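Long-range contacts in uncharacterized protein (Bacteroides cellulosilyticus, PDB 5JVK), which probably hydrolyses O-glycosidic bonds in carbohydrates as a member of glycoside hydrolase family 39: residues 291-299 / 356-364; 168-176 / 214-222. All coordinates share one frame; numbering follows the deposited sequence.

Interaction 1 of 2, residues 291-299 / 356-364; sequences MAPNTPDFG and YLARTYLLS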
loop_
_atom_site.group_PDB
_atom_site.type_symbol
_atom_site.label_atom_id
_atom_site.label_comp_id
_atom_site.label_asym_id
_atom_site.label_seq_id
_atom_site.Cartn_x
_atom_site.Cartn_y
_atom_site.Cartn_z
ATOM N N MET A 291 -1.970 -4.537 12.662
ATOM C CA MET A 291 -2.802 -4.141 13.799
ATOM C C MET A 291 -4.279 -4.485 13.595
ATOM O O MET A 291 -5.118 -4.114 14.419
ATOM C CB MET A 291 -2.657 -2.642 14.028
ATOM C CG MET A 291 -1.236 -2.209 14.344
ATOM S SD MET A 291 -0.948 -0.489 13.917
ATOM C CE MET A 291 0.843 -0.458 13.951
ATOM N N ALA A 292 -4.597 -5.216 12.525
ATOM C CA ALA A 292 -5.986 -5.521 12.175
ATOM C C ALA A 292 -6.626 -6.491 13.183
ATOM O O ALA A 292 -5.960 -7.430 13.623
ATOM C CB ALA A 292 -6.060 -6.104 10.773
ATOM N N PRO A 293 -7.902 -6.301 13.537
ATOM C CA PRO A 293 -8.816 -5.336 12.918
ATOM C C PRO A 293 -8.898 -3.957 13.604
ATOM O O PRO A 293 -9.860 -3.225 13.377
ATOM C CB PRO A 293 -10.161 -6.053 13.044
ATOM C CG PRO A 293 -10.057 -6.755 14.359
ATOM C CD PRO A 293 -8.598 -7.111 14.554
ATOM N N ASN A 294 -7.898 -3.595 14.409
ATOM C CA ASN A 294 -7.946 -2.365 15.214
ATOM C C ASN A 294 -7.473 -1.158 14.412
ATOM O O ASN A 294 -6.892 -1.306 13.336
ATOM C CB ASN A 294 -7.079 -2.507 16.467
ATOM C CG ASN A 294 -7.433 -3.727 17.284
ATOM O OD1 ASN A 294 -6.643 -4.665 17.399
ATOM N ND2 ASN A 294 -8.633 -3.731 17.841
ATOM N N THR A 295 -7.705 0.034 14.958
ATOM C CA THR A 295 -7.256 1.277 14.325
ATOM C C THR A 295 -5.723 1.353 14.296
ATOM O O THR A 295 -5.057 0.735 15.129
ATOM C CB THR A 295 -7.759 2.539 15.066
ATOM O OG1 THR A 295 -7.209 2.580 16.390
ATOM C CG2 THR A 295 -9.278 2.578 15.140
ATOM N N PRO A 296 -5.159 2.115 13.342
ATOM C CA PRO A 296 -3.732 2.420 13.408
ATOM C C PRO A 296 -3.391 3.434 14.505
ATOM O O PRO A 296 -2.241 3.500 14.925
ATOM C CB PRO A 296 -3.438 3.005 12.027
ATOM C CG PRO A 296 -4.724 3.625 11.613
ATOM C CD PRO A 296 -5.792 2.719 12.154
ATOM N N ASP A 297 -4.376 4.216 14.948
ATOM C CA ASP A 297 -4.191 5.205 16.015
ATOM C C ASP A 297 -3.835 4.539 17.340
ATOM O O ASP A 297 -2.823 4.881 17.959
ATOM C CB ASP A 297 -5.463 6.043 16.218
ATOM C CG ASP A 297 -5.897 6.789 14.959
ATOM O OD1 ASP A 297 -5.967 8.037 14.989
ATOM O OD2 ASP A 297 -6.179 6.115 13.943
ATOM N N PHE A 298 -4.678 3.594 17.763
ATOM C CA PHE A 298 -4.557 2.937 19.072
ATOM C C PHE A 298 -4.085 1.481 19.035
ATOM O O PHE A 298 -3.489 1.013 20.011
ATOM C CB PHE A 298 -5.889 3.006 19.820
ATOM C CG PHE A 298 -6.450 4.394 19.961
ATOM C CD1 PHE A 298 -5.638 5.474 20.318
ATOM C CD2 PHE A 298 -7.810 4.621 19.775
ATOM C CE1 PHE A 298 -6.174 6.748 20.459
ATOM C CE2 PHE A 298 -8.348 5.892 19.917
ATOM C CZ PHE A 298 -7.530 6.958 20.257
ATOM N N GLY A 299 -4.355 0.761 17.944
ATOM C CA GLY A 299 -3.839 -0.601 17.765
ATOM C C GLY A 299 -4.238 -1.594 18.849
ATOM O O GLY A 299 -5.402 -1.640 19.248
ATOM N N TYR A 356 -8.646 3.355 7.450
ATOM C CA TYR A 356 -7.386 2.954 8.084
ATOM C C TYR A 356 -6.191 3.030 7.138
ATOM O O TYR A 356 -5.067 3.249 7.591
ATOM C CB TYR A 356 -7.495 1.552 8.702
ATOM C CG TYR A 356 -8.553 1.391 9.793
ATOM C CD1 TYR A 356 -9.139 2.496 10.434
ATOM C CD2 TYR A 356 -8.947 0.120 10.209
ATOM C CE1 TYR A 356 -10.093 2.329 11.427
ATOM C CE2 TYR A 356 -9.898 -0.049 11.208
ATOM C CZ TYR A 356 -10.468 1.059 11.810
ATOM O OH TYR A 356 -11.413 0.903 12.800
ATOM N N LEU A 357 -6.429 2.857 5.837
ATOM C CA LEU A 357 -5.378 3.049 4.832
ATOM C C LEU A 357 -4.897 4.499 4.825
ATOM O O LEU A 357 -3.700 4.753 4.918
ATOM C CB LEU A 357 -5.871 2.653 3.436
ATOM C CG LEU A 357 -4.826 2.632 2.305
ATOM C CD1 LEU A 357 -5.168 1.550 1.291
ATOM C CD2 LEU A 357 -4.677 3.976 1.598
ATOM N N ALA A 358 -5.833 5.437 4.712
ATOM C CA ALA A 358 -5.504 6.865 4.716
ATOM C C ALA A 358 -4.817 7.267 6.013
ATOM O O ALA A 358 -3.813 7.979 5.994
ATOM C CB ALA A 358 -6.757 7.702 4.514
ATOM N N ARG A 359 -5.365 6.794 7.130
ATOM C CA ARG A 359 -4.820 7.085 8.455
ATOM C C ARG A 359 -3.419 6.515 8.675
ATOM O O ARG A 359 -2.589 7.158 9.322
ATOM C CB ARG A 359 -5.798 6.629 9.552
ATOM C CG ARG A 359 -6.902 7.648 9.762
ATOM C CD ARG A 359 -8.210 7.092 10.293
ATOM N NE ARG A 359 -8.116 6.512 11.628
ATOM C CZ ARG A 359 -9.163 6.141 12.369
ATOM N NH1 ARG A 359 -10.413 6.293 11.928
ATOM N NH2 ARG A 359 -8.963 5.618 13.572
ATOM N N THR A 360 -3.153 5.329 8.123
ATOM C CA THR A 360 -1.807 4.736 8.163
ATOM C C THR A 360 -0.762 5.652 7.524
ATOM O O THR A 360 0.270 5.934 8.133
ATOM C CB THR A 360 -1.764 3.355 7.466
ATOM O OG1 THR A 360 -2.562 2.429 8.204
ATOM C CG2 THR A 360 -0.337 2.808 7.372
ATOM N N TYR A 361 -1.033 6.110 6.307
ATOM C CA TYR A 361 -0.068 6.940 5.577
ATOM C C TYR A 361 0.036 8.361 6.137
ATOM O O TYR A 361 1.118 8.953 6.122
ATOM C CB TYR A 361 -0.375 6.941 4.076
ATOM C CG TYR A 361 -0.097 5.600 3.433
ATOM C CD1 TYR A 361 1.204 5.114 3.348
ATOM C CD2 TYR A 361 -1.127 4.809 2.925
ATOM C CE1 TYR A 361 1.475 3.885 2.769
ATOM C CE2 TYR A 361 -0.867 3.574 2.342
ATOM C CZ TYR A 361 0.440 3.118 2.267
ATOM O OH TYR A 361 0.723 1.901 1.695
ATOM N N LEU A 362 -1.075 8.889 6.648
ATOM C CA LEU A 362 -1.069 10.185 7.330
ATOM C C LEU A 362 -0.296 10.126 8.647
ATOM O O LEU A 362 0.524 11.005 8.918
ATOM C CB LEU A 362 -2.496 10.690 7.560
ATOM C CG LEU A 362 -3.239 11.098 6.283
ATOM C CD1 LEU A 362 -4.742 11.155 6.516
ATOM C CD2 LEU A 362 -2.732 12.427 5.745
ATOM N N LEU A 363 -0.543 9.095 9.453
ATOM C CA LEU A 363 0.219 8.893 10.694
ATOM C C LEU A 363 1.685 8.499 10.436
ATOM O O LEU A 363 2.573 8.897 11.192
ATOM C CB LEU A 363 -0.459 7.858 11.598
ATOM C CG LEU A 363 -1.793 8.282 12.221
ATOM C CD1 LEU A 363 -2.501 7.082 12.834
ATOM C CD2 LEU A 363 -1.608 9.373 13.267
ATOM N N SER A 364 1.935 7.724 9.382
ATOM C CA SER A 364 3.307 7.347 9.008
ATOM C C SER A 364 4.160 8.575 8.662
ATOM O O SER A 364 5.280 8.709 9.153
ATOM C CB SER A 364 3.303 6.356 7.844
ATOM O OG SER A 364 4.615 6.094 7.380
HETATM O O HOH W 1 -12.011 -1.297 14.019
#

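Interaction 2 of 2, residues 168-176 / 214-222; sequences KPLIVFGYA and RVTEWELWN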
loop_
_atom_site.group_PDB
_atom_site.type_symbol
_atom_site.label_atom_id
_atom_site.label_comp_id
_atom_site.label_asym_id
_atom_site.label_seq_id
_atom_site.Cartn_x
_atom_site.Cartn_y
_atom_site.Cartn_z
ATOM N N LYS A 168 9.572 2.190 -8.253
ATOM C CA LYS A 168 10.754 1.453 -7.798
ATOM C C LYS A 168 10.335 0.102 -7.208
ATOM O O LYS A 168 9.701 0.075 -6.150
ATOM C CB LYS A 168 11.512 2.245 -6.731
ATOM C CG LYS A 168 12.164 3.519 -7.234
ATOM C CD LYS A 168 13.048 4.124 -6.155
ATOM C CE LYS A 168 13.477 5.540 -6.505
ATOM N NZ LYS A 168 14.127 6.216 -5.348
ATOM N N PRO A 169 10.692 -1.023 -7.869
ATOM C CA PRO A 169 10.296 -2.315 -7.307
ATOM C C PRO A 169 11.218 -2.781 -6.178
ATOM O O PRO A 169 12.436 -2.614 -6.268
ATOM C CB PRO A 169 10.374 -3.269 -8.508
ATOM C CG PRO A 169 11.171 -2.565 -9.554
ATOM C CD PRO A 169 11.532 -1.195 -9.066
ATOM N N LEU A 170 10.612 -3.337 -5.126
ATOM C CA LEU A 170 11.318 -3.995 -4.025
ATOM C C LEU A 170 11.030 -5.487 -4.139
ATOM O O LEU A 170 9.880 -5.874 -4.332
ATOM C CB LEU A 170 10.820 -3.447 -2.687
ATOM C CG LEU A 170 11.466 -3.943 -1.382
ATOM C CD1 LEU A 170 11.466 -2.843 -0.329
ATOM C CD2 LEU A 170 10.785 -5.191 -0.825
ATOM N N ILE A 171 12.063 -6.323 -4.022
ATOM C CA ILE A 171 11.928 -7.768 -4.257
ATOM C C ILE A 171 12.283 -8.556 -3.000
ATOM O O ILE A 171 13.383 -8.413 -2.464
ATOM C CB ILE A 171 12.821 -8.241 -5.432
ATOM C CG1 ILE A 171 12.505 -7.454 -6.715
ATOM C CG2 ILE A 171 12.676 -9.744 -5.673
ATOM C CD1 ILE A 171 11.132 -7.702 -7.315
ATOM N N VAL A 172 11.345 -9.391 -2.544
ATOM C CA VAL A 172 11.581 -10.282 -1.404
ATOM C C VAL A 172 12.021 -11.661 -1.913
ATOM O O VAL A 172 11.262 -12.371 -2.575
ATOM C CB VAL A 172 10.383 -10.336 -0.403
ATOM C CG1 VAL A 172 9.116 -10.937 -1.008
ATOM C CG2 VAL A 172 10.774 -11.093 0.862
ATOM N N PHE A 173 13.271 -12.007 -1.608
ATOM C CA PHE A 173 13.921 -13.224 -2.093
ATOM C C PHE A 173 13.916 -14.291 -1.008
ATOM O O PHE A 173 14.361 -14.026 0.109
ATOM C CB PHE A 173 15.375 -12.911 -2.480
ATOM C CG PHE A 173 16.141 -14.099 -2.992
ATOM C CD1 PHE A 173 16.093 -14.431 -4.333
ATOM C CD2 PHE A 173 16.919 -14.876 -2.139
ATOM C CE1 PHE A 173 16.792 -15.522 -4.826
ATOM C CE2 PHE A 173 17.624 -15.969 -2.621
ATOM C CZ PHE A 173 17.561 -16.294 -3.970
ATOM N N GLY A 174 13.446 -15.495 -1.327
ATOM C CA GLY A 174 13.557 -16.603 -0.383
ATOM C C GLY A 174 12.738 -17.839 -0.692
ATOM O O GLY A 174 12.532 -18.182 -1.854
ATOM N N TYR A 175 12.262 -18.477 0.378
ATOM C CA TYR A 175 11.717 -19.844 0.381
ATOM C C TYR A 175 12.756 -20.909 -0.015
ATOM O O TYR A 175 13.642 -20.662 -0.835
ATOM C CB TYR A 175 10.427 -19.952 -0.445
ATOM C CG TYR A 175 9.346 -18.977 -0.005
ATOM C CD1 TYR A 175 8.915 -18.931 1.327
ATOM C CD2 TYR A 175 8.747 -18.101 -0.916
ATOM C CE1 TYR A 175 7.929 -18.041 1.736
ATOM C CE2 TYR A 175 7.759 -17.209 -0.515
ATOM C CZ TYR A 175 7.351 -17.182 0.809
ATOM O OH TYR A 175 6.374 -16.297 1.205
ATOM N N ALA A 176 12.636 -22.089 0.592
ATOM C CA ALA A 176 13.679 -23.118 0.526
ATOM C C ALA A 176 13.803 -23.764 -0.855
ATOM O O ALA A 176 12.797 -24.103 -1.482
ATOM C CB ALA A 176 13.432 -24.186 1.584
ATOM N N ARG A 214 18.112 -1.381 -11.592
ATOM C CA ARG A 214 16.682 -1.486 -11.879
ATOM C C ARG A 214 15.908 -1.911 -10.619
ATOM O O ARG A 214 14.718 -1.613 -10.490
ATOM C CB ARG A 214 16.427 -2.487 -13.010
ATOM C CG ARG A 214 17.095 -2.133 -14.336
ATOM C CD ARG A 214 16.885 -3.232 -15.366
ATOM N NE ARG A 214 15.519 -3.239 -15.894
ATOM C CZ ARG A 214 14.971 -4.226 -16.605
ATOM N NH1 ARG A 214 15.655 -5.331 -16.905
ATOM N NH2 ARG A 214 13.714 -4.108 -17.026
ATOM N N VAL A 215 16.591 -2.623 -9.717
ATOM C CA VAL A 215 16.064 -3.008 -8.405
ATOM C C VAL A 215 17.110 -2.675 -7.334
ATOM O O VAL A 215 18.129 -3.357 -7.224
ATOM C CB VAL A 215 15.731 -4.517 -8.365
ATOM C CG1 VAL A 215 15.175 -4.917 -7.001
ATOM C CG2 VAL A 215 14.747 -4.878 -9.476
ATOM N N THR A 216 16.850 -1.625 -6.555
ATOM C CA THR A 216 17.768 -1.160 -5.502
ATOM C C THR A 216 17.392 -1.616 -4.081
ATOM O O THR A 216 18.134 -1.338 -3.137
ATOM C CB THR A 216 17.886 0.380 -5.518
ATOM O OG1 THR A 216 16.580 0.966 -5.538
ATOM C CG2 THR A 216 18.653 0.843 -6.744
ATOM N N GLU A 217 16.257 -2.306 -3.932
ATOM C CA GLU A 217 15.794 -2.800 -2.629
ATOM C C GLU A 217 15.541 -4.305 -2.690
ATOM O O GLU A 217 14.656 -4.760 -3.422
ATOM C CB GLU A 217 14.510 -2.082 -2.195
ATOM C CG GLU A 217 14.691 -0.620 -1.807
ATOM C CD GLU A 217 14.762 0.318 -2.999
ATOM O OE1 GLU A 217 13.868 0.258 -3.869
ATOM O OE2 GLU A 217 15.714 1.122 -3.069
ATOM N N TRP A 218 16.320 -5.063 -1.916
ATOM C CA TRP A 218 16.226 -6.521 -1.861
ATOM C C TRP A 218 16.005 -6.965 -0.421
ATOM O O TRP A 218 16.789 -6.612 0.463
ATOM C CB TRP A 218 17.504 -7.155 -2.406
ATOM C CG TRP A 218 17.714 -6.935 -3.875
ATOM C CD1 TRP A 218 18.397 -5.908 -4.461
ATOM C CD2 TRP A 218 17.244 -7.767 -4.944
ATOM N NE1 TRP A 218 18.380 -6.048 -5.829
ATOM C CE2 TRP A 218 17.681 -7.181 -6.154
ATOM C CE3 TRP A 218 16.497 -8.954 -4.998
ATOM C CZ2 TRP A 218 17.393 -7.738 -7.409
ATOM C CZ3 TRP A 218 16.211 -9.511 -6.249
ATOM C CH2 TRP A 218 16.660 -8.901 -7.436
ATOM N N GLU A 219 14.943 -7.742 -0.200
ATOM C CA GLU A 219 14.542 -8.190 1.133
ATOM C C GLU A 219 14.832 -9.680 1.263
ATOM O O GLU A 219 14.332 -10.478 0.476
ATOM C CB GLU A 219 13.053 -7.906 1.355
ATOM C CG GLU A 219 12.548 -8.144 2.773
ATOM C CD GLU A 219 11.068 -7.825 2.940
ATOM O OE1 GLU A 219 10.338 -7.764 1.926
ATOM O OE2 GLU A 219 10.624 -7.637 4.092
ATOM N N LEU A 220 15.642 -10.050 2.251
ATOM C CA LEU A 220 16.052 -11.442 2.432
ATOM C C LEU A 220 15.000 -12.201 3.246
ATOM O O LEU A 220 14.907 -12.045 4.463
ATOM C CB LEU A 220 17.448 -11.508 3.076
ATOM C CG LEU A 220 18.216 -12.843 3.128
ATOM C CD1 LEU A 220 17.556 -13.860 4.052
ATOM C CD2 LEU A 220 18.402 -13.438 1.735
ATOM N N TRP A 221 14.205 -13.007 2.542
ATOM C CA TRP A 221 13.232 -13.951 3.116
ATOM C C TRP A 221 11.965 -13.255 3.619
ATOM O O TRP A 221 12.030 -12.177 4.203
ATOM C CB TRP A 221 13.860 -14.816 4.230
ATOM C CG TRP A 221 13.483 -16.261 4.141
ATOM C CD1 TRP A 221 12.399 -16.864 4.703
ATOM C CD2 TRP A 221 14.187 -17.283 3.428
ATOM N NE1 TRP A 221 12.385 -18.204 4.392
ATOM C CE2 TRP A 221 13.474 -18.489 3.612
ATOM C CE3 TRP A 221 15.357 -17.298 2.654
ATOM C CZ2 TRP A 221 13.886 -19.700 3.046
ATOM C CZ3 TRP A 221 15.770 -18.504 2.091
ATOM C CH2 TRP A 221 15.033 -19.689 2.290
ATOM N N ASN A 222 10.814 -13.882 3.375
ATOM C CA ASN A 222 9.523 -13.374 3.836
ATOM C C ASN A 222 9.073 -14.117 5.095
ATOM O O ASN A 222 8.802 -15.318 5.049
ATOM C CB ASN A 222 8.462 -13.529 2.749
ATOM C CG ASN A 222 7.120 -12.967 3.171
ATOM O OD1 ASN A 222 6.939 -11.754 3.239
ATOM N ND2 ASN A 222 6.180 -13.846 3.473
HETATM O O HOH W 2 10.936 0.182 -3.430
HETATM O O HOH W 3 14.578 3.699 -3.316
#

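Interaction 1 of 2, residues 291-299 / 356-364
R359 holds D297 side-on, with NE and NH2 both donating to one carboxylate oxygen, in a salt bridge whose shorter arm is NH2 to OD2 of D297 at 2.9 Å. OD2 lies close to the guanidinium plane, but the carboxylate is turned 84° against that plane. Both donors reach OD2 from the same face, NE on the syn side, tilted modestly out of the carboxylate plane, and NH2 from well above it. A bend in the arginine chain at chi3 (64°) brings the edge of the guanidinium, with NE and NH2, to D297 OD2. Its NH2 also lies 3.4 Å from T295 CG2, and Y356 CE1 rests above the rim of one guanidinium face.

Y356 receives the loop on its ring. T295 CA sits over one face, 4.2 Å from the centroid and 14° off the ring normal, which meets the CH-pi criterion. P296 crosses the tyrosine side chain at about a right angle, its CD coming 3.8 Å from CD1 of Y356, while its CG is equally near R359 CB. Its CB approaches L363 CD1 at 4.3 Å. Beyond the ring, one water donates to P293 O and lies 2.6 Å from Y356 OH. T295 OG1 accepts from the backbone N of F298, an ST motif spanning the turn that carries D297.

The other carboxylate oxygen, OD1, is engaged by K430 and W446, and R359 NH1 bonds to I491 O. An alanine in place of D297 would probably leave NE and NH2 of R359 without their acceptor and strip K430 of its counter-charge. Two cationic side chains converging on a buried carboxylate are likely to stabilise its negative charge. Charge pairing at D297 and apolar contacts of P296 with Y356 and L363 together hold the loop after strand 284-287 against helix 350-366.

Interaction 2 of 2, residues 168-176 / 214-222
I171 and F173 pair with the segment E217 to W221 in parallel register, the axes of strands 168-174 and 217-220 approaching to 4.6 Å at 26°, through the bonds I171 N to E217 O, E219 N to I171 O, F173 N to E219 O and W221 N to F173 O. The E219 N to I171 O bond is 2.8 Å long and nearly straight at the hydrogen.

On one face of the sheet V172 and E219 lie side by side. With CG anti to the backbone N (chi1 -172°) and an extended chain beyond, E219 brings OE1 to 3.5 Å from V172 CB. Although OE1 packs on V172, the carboxylate is satisfied from outside the segments: R134 forms a salt bridge with OE1, and S286 and T339 bond to OE2. L170 CD1 packs on E217 CB at 3.7 Å.

The other face is apolar. I171 CG2 reaches W218 CZ3 at 3.6 Å, and V215 CG1 sits over the rim of one indole face. At the strand ends, W221 turns one indole face to the chain at G174 and Y175: G174 CA lies 3.9 Å from the centroid of its six-membered ring, a CH-pi contact, with Y175 N over the same face. A beta carbon on G174 would collide with W221 CD2. N222 ND2 makes a weak bond of 3.3 Å to Y175 OH, and N222 OD1 is bound by R134. N222 probably corresponds to the asparagine that in clan GH-A enzymes generally comes just before the acid/base glutamate.

These are the third and fourth strands of the eight-stranded (beta/alpha)8 barrel. Strand 132-138 flanks 168-174 on its other edge. E219 points into the barrel, where it meets residues of several strands, whereas I171, F173 and W218 face outward against helices 153-164 and 194-211.

In the fold
Both contacts are largely buried and belong to the same barrel, but in different layers of it. Interaction 2 joins two neighbouring strands of the barrel wall, so main-chain bonds set its register and side chains divide between the interior and the helical layer. Interaction 1 lies outside that wall, pinning a loop against a helix without any direct main-chain bond between the segments; an ion pair and proline-aromatic packing do the work, beside strand 439-447 of the antiparallel sheet. Interaction 2 buries 884 Å² between its segments, interaction 1 357 Å². They share no element, and their nearest atoms are about 12 Å apart. Each nevertheless buries a carboxylate that an arginine and further donors satisfy.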